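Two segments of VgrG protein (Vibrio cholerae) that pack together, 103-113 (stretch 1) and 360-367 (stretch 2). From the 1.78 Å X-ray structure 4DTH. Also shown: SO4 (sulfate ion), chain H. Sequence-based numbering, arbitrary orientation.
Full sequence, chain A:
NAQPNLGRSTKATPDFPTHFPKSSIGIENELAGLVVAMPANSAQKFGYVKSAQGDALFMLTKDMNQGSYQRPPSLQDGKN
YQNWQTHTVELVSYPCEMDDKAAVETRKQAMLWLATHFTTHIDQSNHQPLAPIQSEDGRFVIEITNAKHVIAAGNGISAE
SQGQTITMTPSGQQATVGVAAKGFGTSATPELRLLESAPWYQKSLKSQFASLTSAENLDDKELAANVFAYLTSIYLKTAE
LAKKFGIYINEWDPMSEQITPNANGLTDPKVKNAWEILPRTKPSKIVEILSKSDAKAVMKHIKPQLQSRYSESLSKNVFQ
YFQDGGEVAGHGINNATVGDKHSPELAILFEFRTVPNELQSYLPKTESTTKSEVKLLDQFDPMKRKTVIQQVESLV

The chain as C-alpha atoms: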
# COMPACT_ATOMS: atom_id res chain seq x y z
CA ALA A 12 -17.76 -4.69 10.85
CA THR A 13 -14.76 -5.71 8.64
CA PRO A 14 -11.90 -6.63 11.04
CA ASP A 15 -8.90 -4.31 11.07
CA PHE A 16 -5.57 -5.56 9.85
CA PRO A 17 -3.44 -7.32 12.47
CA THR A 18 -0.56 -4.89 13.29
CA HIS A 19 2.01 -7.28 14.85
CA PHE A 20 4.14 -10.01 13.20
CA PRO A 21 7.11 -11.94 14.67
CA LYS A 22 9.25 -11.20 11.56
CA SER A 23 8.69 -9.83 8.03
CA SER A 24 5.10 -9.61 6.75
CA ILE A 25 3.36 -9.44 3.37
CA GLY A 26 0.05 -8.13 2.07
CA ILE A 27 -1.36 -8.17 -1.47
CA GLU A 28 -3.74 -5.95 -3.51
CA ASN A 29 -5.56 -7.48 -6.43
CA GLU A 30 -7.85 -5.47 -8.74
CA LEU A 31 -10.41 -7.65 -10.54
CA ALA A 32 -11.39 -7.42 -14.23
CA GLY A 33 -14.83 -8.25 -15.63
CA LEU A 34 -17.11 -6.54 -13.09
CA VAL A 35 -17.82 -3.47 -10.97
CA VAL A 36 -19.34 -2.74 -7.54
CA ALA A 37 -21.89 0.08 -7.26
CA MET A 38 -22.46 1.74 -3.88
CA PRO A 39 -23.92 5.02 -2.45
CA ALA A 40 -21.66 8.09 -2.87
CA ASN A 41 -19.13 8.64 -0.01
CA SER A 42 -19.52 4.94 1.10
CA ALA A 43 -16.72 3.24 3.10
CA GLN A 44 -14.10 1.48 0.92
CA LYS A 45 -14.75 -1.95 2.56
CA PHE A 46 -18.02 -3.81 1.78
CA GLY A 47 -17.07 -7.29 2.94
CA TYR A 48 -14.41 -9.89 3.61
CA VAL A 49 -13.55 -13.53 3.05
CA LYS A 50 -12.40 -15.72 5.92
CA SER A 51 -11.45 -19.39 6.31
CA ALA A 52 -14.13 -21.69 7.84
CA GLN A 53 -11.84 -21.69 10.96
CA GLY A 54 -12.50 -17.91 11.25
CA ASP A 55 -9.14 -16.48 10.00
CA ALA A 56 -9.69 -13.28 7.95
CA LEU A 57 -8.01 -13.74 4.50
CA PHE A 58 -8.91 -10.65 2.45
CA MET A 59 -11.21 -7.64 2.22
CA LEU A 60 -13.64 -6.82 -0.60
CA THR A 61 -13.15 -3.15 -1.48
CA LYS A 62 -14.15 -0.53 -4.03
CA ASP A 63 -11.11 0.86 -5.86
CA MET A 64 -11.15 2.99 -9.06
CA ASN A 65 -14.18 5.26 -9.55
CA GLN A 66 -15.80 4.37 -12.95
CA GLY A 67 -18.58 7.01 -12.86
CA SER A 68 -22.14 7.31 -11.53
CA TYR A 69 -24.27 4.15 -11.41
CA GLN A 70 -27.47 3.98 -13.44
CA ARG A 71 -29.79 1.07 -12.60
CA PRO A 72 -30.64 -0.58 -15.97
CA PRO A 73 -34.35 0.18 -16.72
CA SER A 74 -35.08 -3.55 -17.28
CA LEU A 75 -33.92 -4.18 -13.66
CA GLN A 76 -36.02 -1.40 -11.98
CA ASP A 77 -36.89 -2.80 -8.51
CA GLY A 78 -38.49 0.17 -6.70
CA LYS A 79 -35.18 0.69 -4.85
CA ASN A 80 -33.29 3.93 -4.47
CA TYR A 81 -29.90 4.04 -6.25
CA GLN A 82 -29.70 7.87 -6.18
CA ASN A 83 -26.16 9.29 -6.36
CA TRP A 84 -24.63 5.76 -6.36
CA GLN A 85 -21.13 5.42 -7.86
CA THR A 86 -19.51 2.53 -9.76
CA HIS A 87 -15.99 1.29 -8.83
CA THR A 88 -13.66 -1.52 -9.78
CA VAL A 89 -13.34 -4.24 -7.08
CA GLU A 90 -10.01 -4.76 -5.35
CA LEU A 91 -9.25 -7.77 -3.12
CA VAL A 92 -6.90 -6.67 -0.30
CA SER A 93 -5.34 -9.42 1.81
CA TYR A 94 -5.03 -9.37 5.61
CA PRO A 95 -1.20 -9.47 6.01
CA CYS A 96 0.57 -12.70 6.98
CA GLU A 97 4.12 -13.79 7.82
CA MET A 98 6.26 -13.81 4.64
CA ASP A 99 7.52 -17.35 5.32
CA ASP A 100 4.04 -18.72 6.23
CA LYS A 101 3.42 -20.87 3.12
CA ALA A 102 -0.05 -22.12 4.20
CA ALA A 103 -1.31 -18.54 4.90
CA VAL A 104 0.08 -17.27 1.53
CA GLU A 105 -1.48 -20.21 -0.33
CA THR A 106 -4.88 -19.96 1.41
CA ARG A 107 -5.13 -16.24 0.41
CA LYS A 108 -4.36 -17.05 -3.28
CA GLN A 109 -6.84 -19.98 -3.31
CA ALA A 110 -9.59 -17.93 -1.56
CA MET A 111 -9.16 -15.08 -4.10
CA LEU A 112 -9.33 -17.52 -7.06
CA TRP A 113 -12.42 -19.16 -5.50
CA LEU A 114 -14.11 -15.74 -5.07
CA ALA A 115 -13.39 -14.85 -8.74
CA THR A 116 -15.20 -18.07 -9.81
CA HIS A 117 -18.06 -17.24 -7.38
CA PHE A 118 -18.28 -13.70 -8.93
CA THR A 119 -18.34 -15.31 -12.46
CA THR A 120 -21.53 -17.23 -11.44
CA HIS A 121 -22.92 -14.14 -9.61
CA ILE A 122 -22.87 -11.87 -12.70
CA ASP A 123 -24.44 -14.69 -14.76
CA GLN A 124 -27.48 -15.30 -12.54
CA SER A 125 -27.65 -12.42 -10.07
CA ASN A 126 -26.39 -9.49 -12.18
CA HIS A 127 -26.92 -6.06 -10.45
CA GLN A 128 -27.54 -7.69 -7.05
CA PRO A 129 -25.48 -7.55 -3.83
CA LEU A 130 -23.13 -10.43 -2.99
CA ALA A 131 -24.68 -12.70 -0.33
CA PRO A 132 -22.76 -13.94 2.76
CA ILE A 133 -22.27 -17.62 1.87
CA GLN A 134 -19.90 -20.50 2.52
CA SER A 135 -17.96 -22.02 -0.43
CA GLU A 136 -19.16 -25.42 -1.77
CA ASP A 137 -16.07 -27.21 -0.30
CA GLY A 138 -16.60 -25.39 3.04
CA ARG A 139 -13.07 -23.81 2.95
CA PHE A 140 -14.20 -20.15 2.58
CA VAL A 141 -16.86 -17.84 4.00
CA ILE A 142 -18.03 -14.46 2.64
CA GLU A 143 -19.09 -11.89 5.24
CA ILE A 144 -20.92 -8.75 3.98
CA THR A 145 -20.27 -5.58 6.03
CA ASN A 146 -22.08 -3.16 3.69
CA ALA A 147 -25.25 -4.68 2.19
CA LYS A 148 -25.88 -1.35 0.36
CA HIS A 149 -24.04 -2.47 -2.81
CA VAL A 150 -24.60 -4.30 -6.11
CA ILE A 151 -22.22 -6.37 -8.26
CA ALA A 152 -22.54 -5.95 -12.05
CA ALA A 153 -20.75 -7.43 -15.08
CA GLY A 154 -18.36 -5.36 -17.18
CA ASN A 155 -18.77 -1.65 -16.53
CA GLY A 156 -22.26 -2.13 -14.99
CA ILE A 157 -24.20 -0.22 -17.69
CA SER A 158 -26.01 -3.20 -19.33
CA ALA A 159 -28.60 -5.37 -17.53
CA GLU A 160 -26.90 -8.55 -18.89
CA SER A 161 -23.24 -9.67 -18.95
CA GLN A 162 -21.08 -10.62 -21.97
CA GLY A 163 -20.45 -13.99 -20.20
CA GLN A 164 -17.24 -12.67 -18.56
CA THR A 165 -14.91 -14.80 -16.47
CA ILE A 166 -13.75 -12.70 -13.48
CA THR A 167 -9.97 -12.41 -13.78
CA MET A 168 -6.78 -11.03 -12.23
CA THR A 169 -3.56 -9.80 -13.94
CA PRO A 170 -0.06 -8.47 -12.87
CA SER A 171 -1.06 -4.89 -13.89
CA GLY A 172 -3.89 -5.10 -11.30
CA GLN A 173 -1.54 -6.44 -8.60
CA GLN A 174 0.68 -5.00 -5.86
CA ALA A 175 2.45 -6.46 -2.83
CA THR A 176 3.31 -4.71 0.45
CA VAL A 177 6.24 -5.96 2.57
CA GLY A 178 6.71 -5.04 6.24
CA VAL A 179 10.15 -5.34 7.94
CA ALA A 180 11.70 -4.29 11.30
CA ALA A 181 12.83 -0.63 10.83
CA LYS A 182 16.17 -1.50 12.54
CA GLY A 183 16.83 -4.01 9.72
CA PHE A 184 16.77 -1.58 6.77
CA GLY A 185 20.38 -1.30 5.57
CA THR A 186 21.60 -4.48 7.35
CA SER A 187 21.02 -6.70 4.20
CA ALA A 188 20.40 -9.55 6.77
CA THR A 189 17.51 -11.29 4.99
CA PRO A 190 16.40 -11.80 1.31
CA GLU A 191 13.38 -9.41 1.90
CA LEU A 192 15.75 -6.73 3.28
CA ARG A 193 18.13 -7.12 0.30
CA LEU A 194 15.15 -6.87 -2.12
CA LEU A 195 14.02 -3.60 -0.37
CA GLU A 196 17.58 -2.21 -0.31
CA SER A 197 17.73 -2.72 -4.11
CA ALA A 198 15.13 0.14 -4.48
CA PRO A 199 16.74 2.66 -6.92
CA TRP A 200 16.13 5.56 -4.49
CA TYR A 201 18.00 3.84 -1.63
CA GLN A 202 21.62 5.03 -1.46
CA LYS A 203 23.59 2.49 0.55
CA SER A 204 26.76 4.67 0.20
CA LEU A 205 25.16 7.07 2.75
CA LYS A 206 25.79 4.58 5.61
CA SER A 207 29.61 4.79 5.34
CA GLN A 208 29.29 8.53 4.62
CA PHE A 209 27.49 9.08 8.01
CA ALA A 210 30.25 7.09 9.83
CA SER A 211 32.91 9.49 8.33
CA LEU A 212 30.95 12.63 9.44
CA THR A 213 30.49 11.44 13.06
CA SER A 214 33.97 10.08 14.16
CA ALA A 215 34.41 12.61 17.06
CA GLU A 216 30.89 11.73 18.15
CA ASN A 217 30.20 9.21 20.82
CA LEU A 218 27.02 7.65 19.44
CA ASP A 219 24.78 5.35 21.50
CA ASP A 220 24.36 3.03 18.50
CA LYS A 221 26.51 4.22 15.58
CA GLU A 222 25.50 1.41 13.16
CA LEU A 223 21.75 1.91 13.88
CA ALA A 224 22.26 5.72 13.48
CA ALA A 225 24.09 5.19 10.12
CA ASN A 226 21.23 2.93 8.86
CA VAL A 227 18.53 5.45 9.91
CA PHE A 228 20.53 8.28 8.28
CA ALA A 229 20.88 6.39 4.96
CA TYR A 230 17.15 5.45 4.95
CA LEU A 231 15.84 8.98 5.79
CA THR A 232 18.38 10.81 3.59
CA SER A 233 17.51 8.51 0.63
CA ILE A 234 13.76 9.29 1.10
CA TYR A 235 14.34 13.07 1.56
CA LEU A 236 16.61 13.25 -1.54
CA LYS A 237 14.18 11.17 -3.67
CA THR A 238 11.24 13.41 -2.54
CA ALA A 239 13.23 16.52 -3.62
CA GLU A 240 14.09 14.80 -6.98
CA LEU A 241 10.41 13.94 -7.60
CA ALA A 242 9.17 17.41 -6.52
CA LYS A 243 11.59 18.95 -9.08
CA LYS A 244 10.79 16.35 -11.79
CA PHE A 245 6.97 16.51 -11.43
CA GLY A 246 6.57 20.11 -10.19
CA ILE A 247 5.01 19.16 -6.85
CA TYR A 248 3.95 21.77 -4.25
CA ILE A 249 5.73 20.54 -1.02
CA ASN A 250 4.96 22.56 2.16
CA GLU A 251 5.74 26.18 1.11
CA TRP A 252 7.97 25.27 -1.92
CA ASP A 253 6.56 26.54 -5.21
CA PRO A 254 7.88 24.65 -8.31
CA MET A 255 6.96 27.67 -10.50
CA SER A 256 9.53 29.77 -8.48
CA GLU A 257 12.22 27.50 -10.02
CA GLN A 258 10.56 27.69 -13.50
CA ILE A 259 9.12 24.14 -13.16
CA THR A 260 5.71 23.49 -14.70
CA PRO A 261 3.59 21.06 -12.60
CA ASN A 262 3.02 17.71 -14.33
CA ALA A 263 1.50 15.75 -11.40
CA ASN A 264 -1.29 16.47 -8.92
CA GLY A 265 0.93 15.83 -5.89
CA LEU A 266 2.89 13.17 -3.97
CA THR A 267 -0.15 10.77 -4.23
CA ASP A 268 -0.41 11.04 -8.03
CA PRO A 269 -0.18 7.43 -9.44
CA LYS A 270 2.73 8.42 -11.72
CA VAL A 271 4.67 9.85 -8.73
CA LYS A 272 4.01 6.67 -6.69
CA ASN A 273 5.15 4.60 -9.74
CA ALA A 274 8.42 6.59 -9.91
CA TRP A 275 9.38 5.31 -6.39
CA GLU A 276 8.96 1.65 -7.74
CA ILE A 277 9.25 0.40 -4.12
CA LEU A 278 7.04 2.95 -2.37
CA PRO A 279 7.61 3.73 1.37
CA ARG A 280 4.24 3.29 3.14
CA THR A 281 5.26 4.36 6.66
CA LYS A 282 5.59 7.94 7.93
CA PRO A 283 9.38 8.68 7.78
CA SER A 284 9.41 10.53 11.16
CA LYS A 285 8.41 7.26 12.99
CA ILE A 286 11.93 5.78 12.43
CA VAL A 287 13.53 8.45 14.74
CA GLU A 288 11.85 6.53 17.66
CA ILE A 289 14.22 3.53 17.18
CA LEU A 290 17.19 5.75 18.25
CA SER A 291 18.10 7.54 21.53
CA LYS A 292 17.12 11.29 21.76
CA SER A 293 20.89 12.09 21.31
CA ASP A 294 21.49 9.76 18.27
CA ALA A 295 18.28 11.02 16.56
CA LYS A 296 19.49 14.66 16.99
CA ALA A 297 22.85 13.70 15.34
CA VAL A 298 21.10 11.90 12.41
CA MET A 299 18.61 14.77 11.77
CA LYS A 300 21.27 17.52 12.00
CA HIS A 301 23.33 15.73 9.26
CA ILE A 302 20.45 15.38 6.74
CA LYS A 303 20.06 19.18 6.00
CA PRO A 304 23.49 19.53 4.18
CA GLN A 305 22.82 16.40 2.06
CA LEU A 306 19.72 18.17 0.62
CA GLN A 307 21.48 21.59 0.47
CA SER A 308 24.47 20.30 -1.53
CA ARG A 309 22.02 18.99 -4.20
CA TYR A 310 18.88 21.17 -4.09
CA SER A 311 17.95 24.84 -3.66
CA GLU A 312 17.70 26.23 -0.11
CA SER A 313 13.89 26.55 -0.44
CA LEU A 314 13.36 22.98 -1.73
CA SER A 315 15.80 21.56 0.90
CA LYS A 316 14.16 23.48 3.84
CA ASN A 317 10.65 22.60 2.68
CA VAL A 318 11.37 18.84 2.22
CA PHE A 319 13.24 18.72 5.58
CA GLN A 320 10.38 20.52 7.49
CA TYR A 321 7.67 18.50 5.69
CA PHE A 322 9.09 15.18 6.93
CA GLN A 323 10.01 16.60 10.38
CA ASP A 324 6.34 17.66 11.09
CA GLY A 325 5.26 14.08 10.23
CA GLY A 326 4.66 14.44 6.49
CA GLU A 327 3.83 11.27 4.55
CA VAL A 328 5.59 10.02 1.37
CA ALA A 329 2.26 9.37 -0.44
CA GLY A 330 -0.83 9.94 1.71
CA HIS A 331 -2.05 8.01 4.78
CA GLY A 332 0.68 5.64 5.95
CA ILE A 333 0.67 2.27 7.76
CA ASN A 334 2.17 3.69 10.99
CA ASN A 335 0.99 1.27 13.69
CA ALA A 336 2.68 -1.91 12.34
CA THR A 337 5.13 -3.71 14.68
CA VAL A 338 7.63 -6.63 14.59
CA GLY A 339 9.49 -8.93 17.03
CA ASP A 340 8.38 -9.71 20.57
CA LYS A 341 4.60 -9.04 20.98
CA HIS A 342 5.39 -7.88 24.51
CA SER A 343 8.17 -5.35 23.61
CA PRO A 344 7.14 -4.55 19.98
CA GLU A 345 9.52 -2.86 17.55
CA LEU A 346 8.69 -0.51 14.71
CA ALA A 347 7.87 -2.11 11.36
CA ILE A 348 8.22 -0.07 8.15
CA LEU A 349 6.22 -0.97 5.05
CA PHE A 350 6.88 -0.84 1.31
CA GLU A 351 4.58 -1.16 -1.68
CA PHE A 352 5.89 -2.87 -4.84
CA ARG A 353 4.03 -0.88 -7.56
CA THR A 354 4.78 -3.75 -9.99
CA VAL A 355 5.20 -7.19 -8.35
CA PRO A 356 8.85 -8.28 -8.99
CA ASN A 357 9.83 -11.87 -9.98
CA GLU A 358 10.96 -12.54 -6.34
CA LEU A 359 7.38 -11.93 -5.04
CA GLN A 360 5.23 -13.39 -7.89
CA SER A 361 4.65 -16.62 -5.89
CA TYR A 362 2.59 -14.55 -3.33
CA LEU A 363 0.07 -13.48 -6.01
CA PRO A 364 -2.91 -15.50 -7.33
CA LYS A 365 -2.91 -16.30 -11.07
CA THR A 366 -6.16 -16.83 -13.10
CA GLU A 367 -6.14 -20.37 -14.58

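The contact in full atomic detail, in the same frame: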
# COMPACT_ATOMS: atom_id res chain seq x y z
N ALA A 103 -0.56 -19.80 4.88
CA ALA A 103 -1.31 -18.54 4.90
C ALA A 103 -1.27 -17.85 3.53
O ALA A 103 -2.29 -17.34 3.07
CB ALA A 103 -0.78 -17.61 5.98
N VAL A 104 -0.10 -17.87 2.86
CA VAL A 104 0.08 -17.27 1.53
C VAL A 104 -0.79 -18.02 0.52
O VAL A 104 -1.51 -17.41 -0.28
CB VAL A 104 1.58 -17.26 1.12
CG1 VAL A 104 1.76 -16.88 -0.35
CG2 VAL A 104 2.40 -16.33 2.02
N GLU A 105 -0.73 -19.35 0.57
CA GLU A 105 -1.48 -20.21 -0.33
C GLU A 105 -2.98 -20.11 -0.14
O GLU A 105 -3.70 -20.04 -1.13
CB GLU A 105 -0.98 -21.66 -0.23
CG GLU A 105 -0.90 -22.37 -1.57
CD GLU A 105 -0.27 -21.62 -2.74
OE1 GLU A 105 0.81 -21.01 -2.57
OE2 GLU A 105 -0.87 -21.67 -3.84
N THR A 106 -3.45 -20.08 1.12
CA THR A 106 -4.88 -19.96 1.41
C THR A 106 -5.45 -18.64 0.85
O THR A 106 -6.54 -18.66 0.29
CB THR A 106 -5.18 -20.17 2.90
OG1 THR A 106 -4.56 -21.37 3.33
CG2 THR A 106 -6.68 -20.25 3.18
N ARG A 107 -4.68 -17.53 0.96
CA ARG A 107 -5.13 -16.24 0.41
C ARG A 107 -5.29 -16.31 -1.11
O ARG A 107 -6.32 -15.87 -1.62
CB ARG A 107 -4.16 -15.11 0.79
CG ARG A 107 -4.36 -14.62 2.21
CD ARG A 107 -3.03 -14.17 2.84
NE ARG A 107 -3.27 -13.59 4.17
CZ ARG A 107 -3.55 -14.28 5.27
NH1 ARG A 107 -3.57 -15.61 5.24
NH2 ARG A 107 -3.81 -13.65 6.40
N LYS A 108 -4.31 -16.90 -1.82
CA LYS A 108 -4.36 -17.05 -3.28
C LYS A 108 -5.55 -17.90 -3.70
O LYS A 108 -6.30 -17.52 -4.59
CB LYS A 108 -3.06 -17.69 -3.79
CG LYS A 108 -1.84 -16.76 -3.71
CD LYS A 108 -0.52 -17.55 -3.76
CE LYS A 108 -0.34 -18.31 -5.07
NZ LYS A 108 0.95 -19.05 -5.10
N GLN A 109 -5.74 -19.06 -3.02
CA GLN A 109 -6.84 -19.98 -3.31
C GLN A 109 -8.21 -19.35 -3.05
O GLN A 109 -9.13 -19.51 -3.86
CB GLN A 109 -6.64 -21.30 -2.55
CG GLN A 109 -5.51 -22.13 -3.16
CD GLN A 109 -5.11 -23.30 -2.30
OE1 GLN A 109 -4.40 -23.16 -1.30
NE2 GLN A 109 -5.49 -24.49 -2.72
N ALA A 110 -8.33 -18.60 -1.92
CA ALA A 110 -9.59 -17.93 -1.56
C ALA A 110 -9.94 -16.84 -2.58
O ALA A 110 -11.11 -16.68 -2.93
CB ALA A 110 -9.50 -17.34 -0.17
N MET A 111 -8.93 -16.11 -3.09
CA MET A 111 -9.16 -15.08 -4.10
C MET A 111 -9.61 -15.70 -5.42
O MET A 111 -10.54 -15.19 -6.04
CB MET A 111 -7.92 -14.23 -4.30
CG MET A 111 -7.71 -13.25 -3.17
SD MET A 111 -6.39 -12.09 -3.54
CE MET A 111 -6.39 -11.12 -2.02
N LEU A 112 -8.96 -16.81 -5.82
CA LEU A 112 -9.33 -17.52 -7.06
C LEU A 112 -10.73 -18.10 -6.94
O LEU A 112 -11.51 -18.00 -7.89
CB LEU A 112 -8.31 -18.59 -7.45
CG LEU A 112 -6.95 -18.06 -7.92
CD1 LEU A 112 -5.91 -19.16 -7.85
CD2 LEU A 112 -7.04 -17.45 -9.33
N TRP A 113 -11.08 -18.63 -5.75
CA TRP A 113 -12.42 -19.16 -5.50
C TRP A 113 -13.44 -18.02 -5.64
O TRP A 113 -14.48 -18.20 -6.29
CB TRP A 113 -12.56 -19.81 -4.10
CG TRP A 113 -14.01 -19.98 -3.72
CD1 TRP A 113 -14.88 -20.89 -4.24
CD2 TRP A 113 -14.79 -19.09 -2.91
NE1 TRP A 113 -16.15 -20.65 -3.78
CE2 TRP A 113 -16.13 -19.55 -2.97
CE3 TRP A 113 -14.50 -17.96 -2.14
CZ2 TRP A 113 -17.16 -18.92 -2.27
CZ3 TRP A 113 -15.52 -17.34 -1.44
CH2 TRP A 113 -16.83 -17.83 -1.49
N GLN A 360 6.35 -12.87 -7.08
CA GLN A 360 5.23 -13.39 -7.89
C GLN A 360 4.48 -14.57 -7.28
O GLN A 360 3.27 -14.69 -7.49
CB GLN A 360 5.65 -13.72 -9.31
CG GLN A 360 5.80 -12.48 -10.18
CD GLN A 360 4.48 -11.86 -10.65
OE1 GLN A 360 3.37 -12.37 -10.44
NE2 GLN A 360 4.60 -10.74 -11.33
N SER A 361 5.22 -15.44 -6.52
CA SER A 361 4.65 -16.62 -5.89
C SER A 361 3.58 -16.27 -4.82
O SER A 361 2.78 -17.14 -4.46
CB SER A 361 5.75 -17.49 -5.29
OG SER A 361 6.43 -16.80 -4.26
N TYR A 362 3.55 -15.01 -4.34
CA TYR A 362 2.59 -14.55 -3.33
C TYR A 362 1.26 -14.13 -3.96
O TYR A 362 0.28 -13.90 -3.25
CB TYR A 362 3.18 -13.36 -2.53
CG TYR A 362 4.35 -13.75 -1.65
CD1 TYR A 362 4.15 -14.20 -0.35
CD2 TYR A 362 5.66 -13.65 -2.12
CE1 TYR A 362 5.23 -14.56 0.46
CE2 TYR A 362 6.74 -14.00 -1.31
CZ TYR A 362 6.52 -14.46 -0.02
OH TYR A 362 7.57 -14.82 0.78
N LEU A 363 1.23 -13.99 -5.30
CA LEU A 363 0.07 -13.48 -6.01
C LEU A 363 -0.74 -14.57 -6.71
O LEU A 363 -0.16 -15.46 -7.34
CB LEU A 363 0.49 -12.38 -7.01
CG LEU A 363 0.71 -10.93 -6.48
CD1 LEU A 363 -0.58 -10.30 -5.94
CD2 LEU A 363 1.84 -10.86 -5.45
N PRO A 364 -2.09 -14.51 -6.62
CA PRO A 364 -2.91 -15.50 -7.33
C PRO A 364 -2.88 -15.26 -8.84
O PRO A 364 -2.77 -14.12 -9.29
CB PRO A 364 -4.31 -15.28 -6.76
CG PRO A 364 -4.33 -13.85 -6.32
CD PRO A 364 -2.92 -13.49 -5.94
N LYS A 365 -2.95 -16.36 -9.61
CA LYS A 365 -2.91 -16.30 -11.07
C LYS A 365 -4.17 -16.96 -11.63
O LYS A 365 -4.42 -18.12 -11.29
CB LYS A 365 -1.65 -17.03 -11.61
CG LYS A 365 -0.48 -17.20 -10.61
CD LYS A 365 -0.41 -18.63 -9.98
CE LYS A 365 0.64 -18.74 -8.88
NZ LYS A 365 0.72 -20.13 -8.33
N THR A 366 -4.96 -16.25 -12.48
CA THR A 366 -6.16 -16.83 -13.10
C THR A 366 -5.73 -18.03 -13.98
O THR A 366 -4.80 -17.90 -14.78
CB THR A 366 -6.94 -15.81 -13.96
OG1 THR A 366 -7.42 -14.75 -13.15
CG2 THR A 366 -8.13 -16.43 -14.71
N GLU A 367 -6.41 -19.16 -13.81
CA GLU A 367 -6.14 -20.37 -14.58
C GLU A 367 -6.74 -20.28 -15.96
O GLU A 367 -7.92 -19.96 -16.12
S SO4 H . -19.67 -21.54 -4.49
O1 SO4 H . -20.61 -22.38 -5.23
O2 SO4 H . -19.22 -20.41 -5.33
O3 SO4 H . -20.35 -21.01 -3.31
O4 SO4 H . -18.50 -22.36 -4.10
O HOH W 1 -0.98 -14.61 -0.89

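Stretch 1 is a continuous piece of helix that extends beyond both of its ends. Stretch 2 is mostly loop; Gln360 to Tyr362 have helical backbone angles without the regular bonds. The touching residues are at least 252 positions apart in sequence, so this is a tertiary contact. About 441 Å² is buried between them, counting both sides. The backbones come closest where Lys108 CA lies 4.6 Å from Pro364 CA, and Val104 CA lies 6.1 Å from Tyr362 CA. The residues that meet stretch 2 are Val104, Lys108, Met111 and Leu112, spaced three, four or one apart, as expected for one side of a helix.

The direct hydrogen bond between the stretches is made by Lys108. Its NZ donates to the backbone carbonyl of Ser361, with NZ to O at 2.7 Å. The CA-to-CB bond of Lys108 points sideways, but the end of the chain comes nearer to stretch 2. The rotamer is m, t, p, t, and the p turn at chi3 is the bend in an otherwise extended end. The same amine forms a salt bridge within the helix, with Lys108 NZ 3.2 Å from Glu105 OE1. A weak hydrogen bond runs from Lys108 NZ to Glu105 OE2 at 3.4 Å. Glu105 therefore supplies negative charge beside a buried lysine. This matters because Lys365 NZ lies only 3.4 Å from Lys108 NZ. These are two donors of like charge and they do not hydrogen-bond.

One water adds a second polar link. Water 1 donates to Val104 O at 2.9 Å from its oxygen and to Tyr362 O at 2.8 Å. It thus joins two backbone carbonyls, which could not bond to each other directly.

The remaining contacts are largely apolar. Pro364 is buried and points toward the helix. Its compact ring fits close to the helix backbone, with Pro364 CB 3.7 Å from Lys108 O. The side chains also touch, with Pro364 CB 4.0 Å from Lys108 CB. Met111 SD reaches Pro364 CG at 3.9 Å, and Leu112 CG lies 4.0 Å from Pro364 CB. The aliphatic part of Lys108 also packs here: its CG is 3.6 Å from Tyr362 O and 3.7 Å from Pro364 N. A long side chain can thus cover the loop with its methylenes and still bring its charge to a carbonyl.

Val104, with chi1 in t, points toward stretch 2 and places CG1 3.6 Å from Tyr362 CD1. The approach to the ring is oblique. The CA-to-CB bond of Tyr362 points away from the helix, yet its ring still meets the valine. The tyrosine OH is hydrogen-bonded elsewhere in the structure.

Leu112 also packs against the loop backbone: its CD2 lies 3.3 Å from Lys365 O and 3.9 Å from Thr366 CA. Lys365 is exposed, as suits a charged side chain, and its CA-to-CB bond points away.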